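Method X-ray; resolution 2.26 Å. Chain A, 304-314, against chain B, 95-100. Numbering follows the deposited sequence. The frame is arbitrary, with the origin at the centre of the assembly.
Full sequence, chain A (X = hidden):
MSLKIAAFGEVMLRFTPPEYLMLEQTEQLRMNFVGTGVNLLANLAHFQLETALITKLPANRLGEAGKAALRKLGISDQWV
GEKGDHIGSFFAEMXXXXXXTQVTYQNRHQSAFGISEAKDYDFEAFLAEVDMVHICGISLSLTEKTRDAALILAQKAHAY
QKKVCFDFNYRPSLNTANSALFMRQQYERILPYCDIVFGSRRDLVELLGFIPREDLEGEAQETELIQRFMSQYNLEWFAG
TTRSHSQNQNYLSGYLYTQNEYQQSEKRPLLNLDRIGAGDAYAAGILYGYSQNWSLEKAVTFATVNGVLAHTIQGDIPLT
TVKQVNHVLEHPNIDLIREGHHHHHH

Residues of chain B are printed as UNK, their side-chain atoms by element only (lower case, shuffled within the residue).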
# COMPACT_ATOMS: atom_id res chain seq x y z
N THR A 304 7.31 -23.03 25.20
CA THR A 304 8.46 -22.16 24.98
C THR A 304 8.69 -21.97 23.48
O THR A 304 8.95 -20.85 23.02
CB THR A 304 9.74 -22.74 25.64
OG1 THR A 304 9.47 -23.01 27.02
CG2 THR A 304 10.89 -21.73 25.56
N VAL A 305 8.58 -23.05 22.71
CA VAL A 305 8.75 -22.96 21.26
C VAL A 305 7.64 -22.06 20.69
O VAL A 305 7.89 -21.24 19.81
CB VAL A 305 8.67 -24.35 20.60
CG1 VAL A 305 8.64 -24.22 19.08
CG2 VAL A 305 9.87 -25.19 21.03
N ASN A 306 6.43 -22.21 21.21
CA ASN A 306 5.32 -21.39 20.75
C ASN A 306 5.62 -19.93 21.04
O ASN A 306 5.33 -19.05 20.23
CB ASN A 306 4.02 -21.80 21.45
CG ASN A 306 2.79 -21.32 20.70
OD1 ASN A 306 2.71 -21.46 19.48
ND2 ASN A 306 1.81 -20.78 21.42
N GLY A 307 6.21 -19.68 22.21
CA GLY A 307 6.57 -18.32 22.60
C GLY A 307 7.60 -17.71 21.67
O GLY A 307 7.52 -16.53 21.33
N VAL A 308 8.58 -18.51 21.26
CA VAL A 308 9.62 -18.05 20.35
C VAL A 308 8.99 -17.73 18.99
O VAL A 308 9.33 -16.74 18.35
CB VAL A 308 10.72 -19.12 20.15
CG1 VAL A 308 11.74 -18.65 19.10
CG2 VAL A 308 11.43 -19.38 21.48
N LEU A 309 8.07 -18.60 18.56
CA LEU A 309 7.37 -18.42 17.29
C LEU A 309 6.57 -17.13 17.26
O LEU A 309 6.53 -16.46 16.23
CB LEU A 309 6.43 -19.60 17.03
CG LEU A 309 7.06 -20.91 16.57
CD1 LEU A 309 6.03 -22.02 16.63
CD2 LEU A 309 7.60 -20.75 15.14
N ALA A 310 5.94 -16.78 18.37
CA ALA A 310 5.13 -15.56 18.45
C ALA A 310 5.97 -14.32 18.19
O ALA A 310 5.46 -13.32 17.68
CB ALA A 310 4.45 -15.45 19.81
N HIS A 311 7.26 -14.38 18.53
CA HIS A 311 8.16 -13.25 18.31
C HIS A 311 8.49 -13.06 16.82
O HIS A 311 8.97 -12.00 16.42
CB HIS A 311 9.47 -13.42 19.08
CG HIS A 311 9.33 -13.25 20.57
ND1 HIS A 311 8.66 -14.16 21.36
CD2 HIS A 311 9.78 -12.28 21.40
CE1 HIS A 311 8.71 -13.76 22.62
NE2 HIS A 311 9.39 -12.62 22.67
N THR A 312 8.24 -14.08 16.01
CA THR A 312 8.51 -14.00 14.58
C THR A 312 7.25 -13.64 13.79
O THR A 312 7.30 -13.49 12.56
CB THR A 312 9.00 -15.33 14.03
OG1 THR A 312 7.88 -16.21 13.92
CG2 THR A 312 10.05 -15.94 14.95
N ILE A 313 6.14 -13.51 14.51
CA ILE A 313 4.85 -13.18 13.89
C ILE A 313 4.52 -11.72 14.11
O ILE A 313 4.52 -11.25 15.25
CB ILE A 313 3.73 -14.08 14.47
CG1 ILE A 313 4.00 -15.55 14.09
CG2 ILE A 313 2.36 -13.61 13.95
CD1 ILE A 313 2.99 -16.55 14.64
N GLN A 314 4.28 -10.98 13.04
CA GLN A 314 3.95 -9.56 13.18
C GLN A 314 2.61 -9.43 13.90
O GLN A 314 1.65 -10.14 13.58
CB GLN A 314 3.91 -8.89 11.80
CG GLN A 314 5.26 -8.88 11.09
CD GLN A 314 5.20 -8.22 9.73
OE1 GLN A 314 5.01 -7.00 9.63
NE2 GLN A 314 5.36 -9.01 8.68
N UNK B 95 8.55 -16.66 5.99
CA UNK B 95 8.86 -16.96 7.37
C UNK B 95 9.89 -16.00 7.93
O UNK B 95 10.36 -15.08 7.24
N UNK B 96 10.26 -16.21 9.18
CA UNK B 96 11.21 -15.36 9.87
C UNK B 96 11.77 -16.19 11.02
O UNK B 96 11.02 -16.87 11.71
c UNK B 96 11.84 -12.01 10.34
c UNK B 96 12.65 -11.04 10.92
c UNK B 96 12.61 -12.26 12.99
c UNK B 96 13.03 -11.17 12.25
c UNK B 96 11.79 -13.22 12.40
c UNK B 96 10.49 -14.14 10.43
o UNK B 96 13.82 -10.20 12.83
c UNK B 96 11.40 -13.11 11.06
N UNK B 97 13.08 -16.13 11.24
CA UNK B 97 13.66 -16.90 12.32
C UNK B 97 13.29 -18.36 12.23
O UNK B 97 13.43 -18.97 11.17
N UNK B 98 12.80 -18.94 13.32
CA UNK B 98 12.45 -20.36 13.29
C UNK B 98 11.08 -20.63 12.65
O UNK B 98 10.70 -21.78 12.47
c UNK B 98 11.15 -21.07 16.87
c UNK B 98 13.87 -20.86 15.30
c UNK B 98 12.47 -20.98 14.70
c UNK B 98 11.44 -20.30 15.60
N UNK B 99 10.35 -19.58 12.30
CA UNK B 99 9.05 -19.78 11.65
C UNK B 99 9.35 -20.01 10.17
O UNK B 99 9.81 -19.11 9.48
c UNK B 99 6.79 -18.71 11.14
c UNK B 99 5.79 -17.67 11.69
n UNK B 99 6.16 -16.29 11.36
c UNK B 99 5.81 -15.68 10.23
c UNK B 99 8.15 -18.57 11.82
n UNK B 99 6.16 -14.42 10.01
n UNK B 99 5.08 -16.33 9.33
N UNK B 100 9.09 -21.23 9.68
CA UNK B 100 9.36 -21.53 8.27
C UNK B 100 8.48 -20.79 7.26
O UNK B 100 7.37 -20.35 7.58
c UNK B 100 8.58 -22.42 10.39
c UNK B 100 8.16 -23.32 9.25
c UNK B 100 9.18 -23.04 8.19

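Position 95 of chain B carries no atoms beyond its backbone, and nothing of the chain A stretch lies near it. A CB built there would fall 2.1 Å from the backbone O of position 99, so the fold of the segment itself leaves no room for a side chain. This is G95(B).

Position 96 has one carbon leading to a ring of six carbons that bears a single oxygen, a phenol. The ring lies obliquely against T312(A), whose CB is 3.9 Å from the nearest ring carbon, and the same CB sits 3.4 Å from the backbone O of position 96. The residue is Y96(B), and the ring atom in question is CD2.

Position 97 is again bare backbone. Its phi of 54° and psi of -130° suit the second place of a type II' turn that runs from Y96(B) to position 99, and positive phi by itself favours glycine. The contact adds a second reason: a CB here would point toward chain A and stand a tight 3.4 Å from T312(A) CG2. The residue is G97(B).

Position 98 shows four carbons, forked at the first, with one arm two carbons long. That beta-branched pattern is uninterrupted by any polar atom. Although its CA-to-CB bond points sideways, the end of the longer arm comes nearer to the helix and meets V308(A) and L309(A). With I98(B) named, the distances can be assigned: CD1 lies 3.3 Å from V308(A) CG1, a close apolar contact, and CG1 lies 3.9 Å from L309(A) CD2.

Position 99 has three carbons, a nitrogen, then a carbon carrying two more nitrogens: a guanidinium on a flexible stem. Its CA-to-CB bond points toward the chain A stretch, CB passes 4.0 Å from L309(A) CD2, and the nitrogens reach T312(A). This is R99(B). Its NE donates to T312(A) OG1 at 3.1 Å and NH2 to T312(A) O at 2.9 Å; a weak bond also joins NE to T312(A) O at 3.3 Å. I313(A) CG1 packs 3.6 Å from NE.

Position 100 has three carbons closing a ring onto the backbone nitrogen. Its CA-to-CB bond points away, and it makes no contact with the chain A stretch. The closed ring defines P100(B).

The contact pairs a tight turn with the region where a helix gives way to a turn. Backbone bonds between Y96(B) and R99(B), N to O at 2.9 Å in each direction, hold the chain B segment in shape. On chain A, T312(A) lies in a type I turn from A310(A) to I313(A), and its OG1 donates to L309(A) O at 2.7 Å while accepting from R99(B) NE. One threonine thus offers the arginine both a hydroxyl and a carbonyl, the latter near the guanidinium plane at its edge. I98(B) supplies the apolar part against the helix. The rule is to fix the turn with its own backbone bonds, then pair the arginine with one residue's hydroxyl and carbonyl.

Chain B, residues 95-100: GYGIRP
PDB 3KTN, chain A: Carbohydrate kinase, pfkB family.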